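Local coordinates for phosphotriesterase family protein (PDB 3PNZ), which probably hydrolyses phosphorylated sugar lactones, using a binuclear zinc centre held in an amidohydrolase-type TIM barrel, at residues Ala56-Lys61 with Tyr290-Trp295; Glu199-Lys202 with Pro207-Tyr210. One frame throughout, in Å; residues are numbered along the deposited sequence.

Contact 1: Ala56-Lys61 with Tyr290-Trp295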
# COMPACT_ATOMS: atom_id res chain seq x y z
N ALA A 56 0.40 12.51 13.21
CA ALA A 56 0.27 12.20 14.63
C ALA A 56 -0.48 13.31 15.38
O ALA A 56 -1.38 13.04 16.17
CB ALA A 56 1.65 11.97 15.24
N ASP A 57 -0.11 14.56 15.10
CA ASP A 57 -0.73 15.71 15.76
C ASP A 57 -2.23 15.81 15.48
O ASP A 57 -2.98 16.36 16.28
CB ASP A 57 -0.02 17.02 15.38
CG ASP A 57 1.40 17.10 15.94
OD1 ASP A 57 1.74 16.30 16.84
OD2 ASP A 57 2.17 17.96 15.47
N LEU A 58 -2.66 15.26 14.35
CA LEU A 58 -4.07 15.29 13.97
C LEU A 58 -4.86 14.09 14.49
O LEU A 58 -6.06 13.98 14.25
CB LEU A 58 -4.21 15.37 12.45
CG LEU A 58 -3.84 16.73 11.83
CD1 LEU A 58 -3.63 16.59 10.33
CD2 LEU A 58 -4.91 17.77 12.14
N GLY A 59 -4.20 13.20 15.21
CA GLY A 59 -4.87 12.03 15.75
C GLY A 59 -4.69 10.77 14.92
O GLY A 59 -5.35 9.76 15.18
N GLY A 60 -3.80 10.82 13.93
CA GLY A 60 -3.47 9.63 13.18
C GLY A 60 -2.71 8.65 14.06
O GLY A 60 -1.98 9.06 14.97
N LYS A 61 -2.87 7.35 13.80
CA LYS A 61 -2.24 6.32 14.62
C LYS A 61 -1.31 5.39 13.85
O LYS A 61 -0.27 4.98 14.35
CB LYS A 61 -3.31 5.50 15.35
CG LYS A 61 -4.11 6.30 16.36
CD LYS A 61 -3.18 6.94 17.39
CE LYS A 61 -3.95 7.54 18.57
NZ LYS A 61 -4.86 8.64 18.16
N TYR A 290 -2.96 16.31 4.89
CA TYR A 290 -4.09 16.66 4.03
C TYR A 290 -5.37 15.86 4.29
O TYR A 290 -6.43 16.44 4.48
CB TYR A 290 -3.74 16.58 2.55
CG TYR A 290 -4.90 17.00 1.69
CD1 TYR A 290 -5.19 18.35 1.49
CD2 TYR A 290 -5.74 16.07 1.10
CE1 TYR A 290 -6.27 18.75 0.71
CE2 TYR A 290 -6.83 16.46 0.33
CZ TYR A 290 -7.08 17.80 0.14
OH TYR A 290 -8.16 18.19 -0.63
N ILE A 291 -5.27 14.53 4.27
CA ILE A 291 -6.48 13.72 4.35
C ILE A 291 -7.22 13.91 5.67
O ILE A 291 -8.42 14.19 5.68
CB ILE A 291 -6.20 12.23 4.06
CG1 ILE A 291 -5.75 12.07 2.60
CG2 ILE A 291 -7.44 11.38 4.33
CD1 ILE A 291 -5.27 10.67 2.26
N ALA A 292 -6.50 13.78 6.78
CA ALA A 292 -7.09 13.98 8.10
C ALA A 292 -7.61 15.41 8.30
O ALA A 292 -8.69 15.61 8.85
CB ALA A 292 -6.06 13.63 9.18
N LYS A 293 -6.85 16.39 7.83
CA LYS A 293 -7.14 17.79 8.11
C LYS A 293 -8.22 18.39 7.21
O LYS A 293 -9.09 19.12 7.68
CB LYS A 293 -5.86 18.62 8.02
CG LYS A 293 -5.98 20.04 8.53
CD LYS A 293 -4.64 20.75 8.42
CE LYS A 293 -4.67 22.12 9.07
NZ LYS A 293 -3.34 22.78 8.99
N LYS A 294 -8.17 18.07 5.93
CA LYS A 294 -9.02 18.72 4.94
C LYS A 294 -10.01 17.79 4.23
O LYS A 294 -11.18 18.16 4.02
CB LYS A 294 -8.14 19.44 3.91
CG LYS A 294 -7.24 20.51 4.52
CD LYS A 294 -6.37 21.17 3.45
CE LYS A 294 -5.44 22.22 4.05
NZ LYS A 294 -4.47 22.75 3.04
N TRP A 295 -9.56 16.60 3.84
CA TRP A 295 -10.46 15.71 3.10
C TRP A 295 -11.59 15.17 3.96
O TRP A 295 -12.74 15.12 3.54
CB TRP A 295 -9.68 14.56 2.45
CG TRP A 295 -10.52 13.72 1.51
CD1 TRP A 295 -10.72 13.95 0.17
CD2 TRP A 295 -11.23 12.51 1.82
NE1 TRP A 295 -11.52 12.96 -0.36
CE2 TRP A 295 -11.85 12.07 0.63
CE3 TRP A 295 -11.41 11.76 2.99
CZ2 TRP A 295 -12.63 10.92 0.58
CZ3 TRP A 295 -12.19 10.61 2.93
CH2 TRP A 295 -12.79 10.20 1.73

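Contact 2: Glu199-Lys202 with Pro207-Tyr210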
# COMPACT_ATOMS: atom_id res chain seq x y z
N GLU A 199 -8.41 -13.66 -10.78
CA GLU A 199 -8.45 -15.01 -11.34
C GLU A 199 -7.20 -15.81 -10.96
O GLU A 199 -7.29 -17.00 -10.66
CB GLU A 199 -8.62 -14.98 -12.86
CG GLU A 199 -10.06 -14.72 -13.29
CD GLU A 199 -11.04 -15.68 -12.63
OE1 GLU A 199 -10.77 -16.90 -12.61
OE2 GLU A 199 -12.09 -15.20 -12.13
N ILE A 200 -6.05 -15.16 -10.99
CA ILE A 200 -4.81 -15.84 -10.62
C ILE A 200 -4.84 -16.22 -9.15
O ILE A 200 -4.45 -17.33 -8.77
CB ILE A 200 -3.57 -15.01 -10.96
CG1 ILE A 200 -3.44 -14.89 -12.48
CG2 ILE A 200 -2.31 -15.66 -10.35
CD1 ILE A 200 -2.41 -13.88 -12.93
N LEU A 201 -5.33 -15.31 -8.32
CA LEU A 201 -5.43 -15.59 -6.88
C LEU A 201 -6.40 -16.73 -6.62
O LEU A 201 -6.18 -17.54 -5.72
CB LEU A 201 -5.84 -14.34 -6.12
CG LEU A 201 -4.77 -13.24 -6.14
CD1 LEU A 201 -5.30 -11.97 -5.49
CD2 LEU A 201 -3.50 -13.72 -5.44
N LYS A 202 -7.48 -16.81 -7.40
CA LYS A 202 -8.42 -17.91 -7.24
C LYS A 202 -7.78 -19.25 -7.60
O LYS A 202 -8.02 -20.25 -6.93
CB LYS A 202 -9.68 -17.67 -8.07
CG LYS A 202 -10.61 -16.66 -7.44
CD LYS A 202 -11.66 -16.15 -8.41
CE LYS A 202 -12.50 -17.25 -8.99
NZ LYS A 202 -13.42 -16.70 -10.02
N PRO A 207 -8.57 -16.72 -0.56
CA PRO A 207 -9.83 -16.01 -0.30
C PRO A 207 -9.68 -14.52 -0.63
O PRO A 207 -8.75 -13.86 -0.14
CB PRO A 207 -10.05 -16.20 1.20
CG PRO A 207 -9.28 -17.48 1.53
CD PRO A 207 -8.05 -17.40 0.64
N LEU A 208 -10.59 -13.98 -1.44
CA LEU A 208 -10.39 -12.64 -1.98
C LEU A 208 -10.56 -11.53 -0.94
O LEU A 208 -10.09 -10.40 -1.14
CB LEU A 208 -11.30 -12.42 -3.20
CG LEU A 208 -10.96 -13.45 -4.29
CD1 LEU A 208 -11.99 -13.47 -5.40
CD2 LEU A 208 -9.56 -13.19 -4.83
N GLU A 209 -11.20 -11.85 0.19
CA GLU A 209 -11.32 -10.86 1.24
C GLU A 209 -9.98 -10.66 1.97
O GLU A 209 -9.87 -9.81 2.84
CB GLU A 209 -12.44 -11.22 2.23
CG GLU A 209 -12.16 -12.45 3.07
CD GLU A 209 -12.67 -13.75 2.45
OE1 GLU A 209 -12.91 -14.71 3.22
OE2 GLU A 209 -12.84 -13.83 1.22
N TYR A 210 -8.97 -11.45 1.60
CA TYR A 210 -7.63 -11.27 2.14
C TYR A 210 -6.80 -10.28 1.33
O TYR A 210 -5.62 -10.06 1.63
CB TYR A 210 -6.87 -12.61 2.16
CG TYR A 210 -7.43 -13.68 3.08
CD1 TYR A 210 -8.49 -13.42 3.94
CD2 TYR A 210 -6.89 -14.95 3.07
CE1 TYR A 210 -9.00 -14.43 4.78
CE2 TYR A 210 -7.38 -15.97 3.90
CZ TYR A 210 -8.44 -15.69 4.75
OH TYR A 210 -8.93 -16.69 5.57

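Contact 1: Ala56-Lys61 with Tyr290-Trp295
L58 reaches across to A292 and K293 in a small apolar contact at the protein surface. L58 CB already lies 4.1 Å from A292 CB. CG lies anti to the carbonyl carbon, next to the backbone N (chi1 -73°), and from there the CD1 branch does most of the touching: L58 CD1 sits 4.0 Å from A292 CB and 3.8 Å from K293 CB. A branched leucine can thus spread over two successive residues of the helix, and the small methyl of A292, which points at the opposing segment, lets it come close. K293 gives only the root of its side chain. With CG anti to the backbone N (chi1 -170°), the extended lysine crosses L58 at about a right angle; this carries NZ away, toward a long, weak ion pair with E289, and leaves K293 CB to meet the leucine.

G59 is the first residue to leave helical angles, in a Schellman motif at the C-terminal end of helix 45-57. Its positive phi of 99° suits glycine because a side chain here would press against L58 O; G59 N bonds to A56 O at 3.0 Å. In the partner helix a pi-type turn makes Y290 O accept from both K294 N and W295 N. The contact sets the end of helix 45-57, just ahead of strand 62-65, against the first turns of helix 289-305, whose I291 and W295 pack on F318 of helix 310-325.

Contact 2: Glu199-Lys202 with Pro207-Tyr210
This is a local, partly buried apolar contact between the last turns of helix 194-203 and the 3-10 turn that follows it, just before strand 211-213. L208 carries it by straddling two neighbouring helix residues. L208 CD2 lies 4.1 Å from L201 CB, while L208 CD1 is 4.0 Å from both CG and CD of K202. The fork of a leucine suits this job: one methyl faces the buried leucine, the other the aliphatic stem of an exposed lysine.

K202 bends at chi3 (57°), and its NZ forms a salt bridge with E199 OE2 at 2.9 Å. The ammonium meets the syn side of that carboxylate, 21° out of its plane. This i to i+3 pair along the helix keeps the charge engaged while the methylenes lie against L208. Within the turn, P207 CB sits 3.7 Å above the plane of the Y210 ring, over its centre, in a CH-pi contact, and Y210 N bonds to P207 O at 3.0 Å.

L201 also packs on I170 of helix 164-180. The arrangement belongs to a beta-alpha-beta crossover of the TIM barrel: helix 194-203 joins the adjacent parallel strands 184-186 and 211-213, and this contact lies in its helix-to-strand return.

Overall arrangement
From the N terminus, the chain forms strand 19-23 and helix 45-57, whose end supplies the first half of contact 1. The chain then runs through strands 62-65, 88-92, 150-152 and 184-186 before reaching helix 194-203, where contact 2 closes a tight loop with only four residues between its segments. Strands 211-213, 234-237 and 267-269 follow, and helix 289-305 finally closes contact 1 across 228 intervening residues. Contact 2 is thus nested inside contact 1. Their centres lie about 32 Å apart on opposite sides of the chain's centre. Contact 1 ties an early helix to a late one, whereas contact 2 finishes a single helix-to-strand connection.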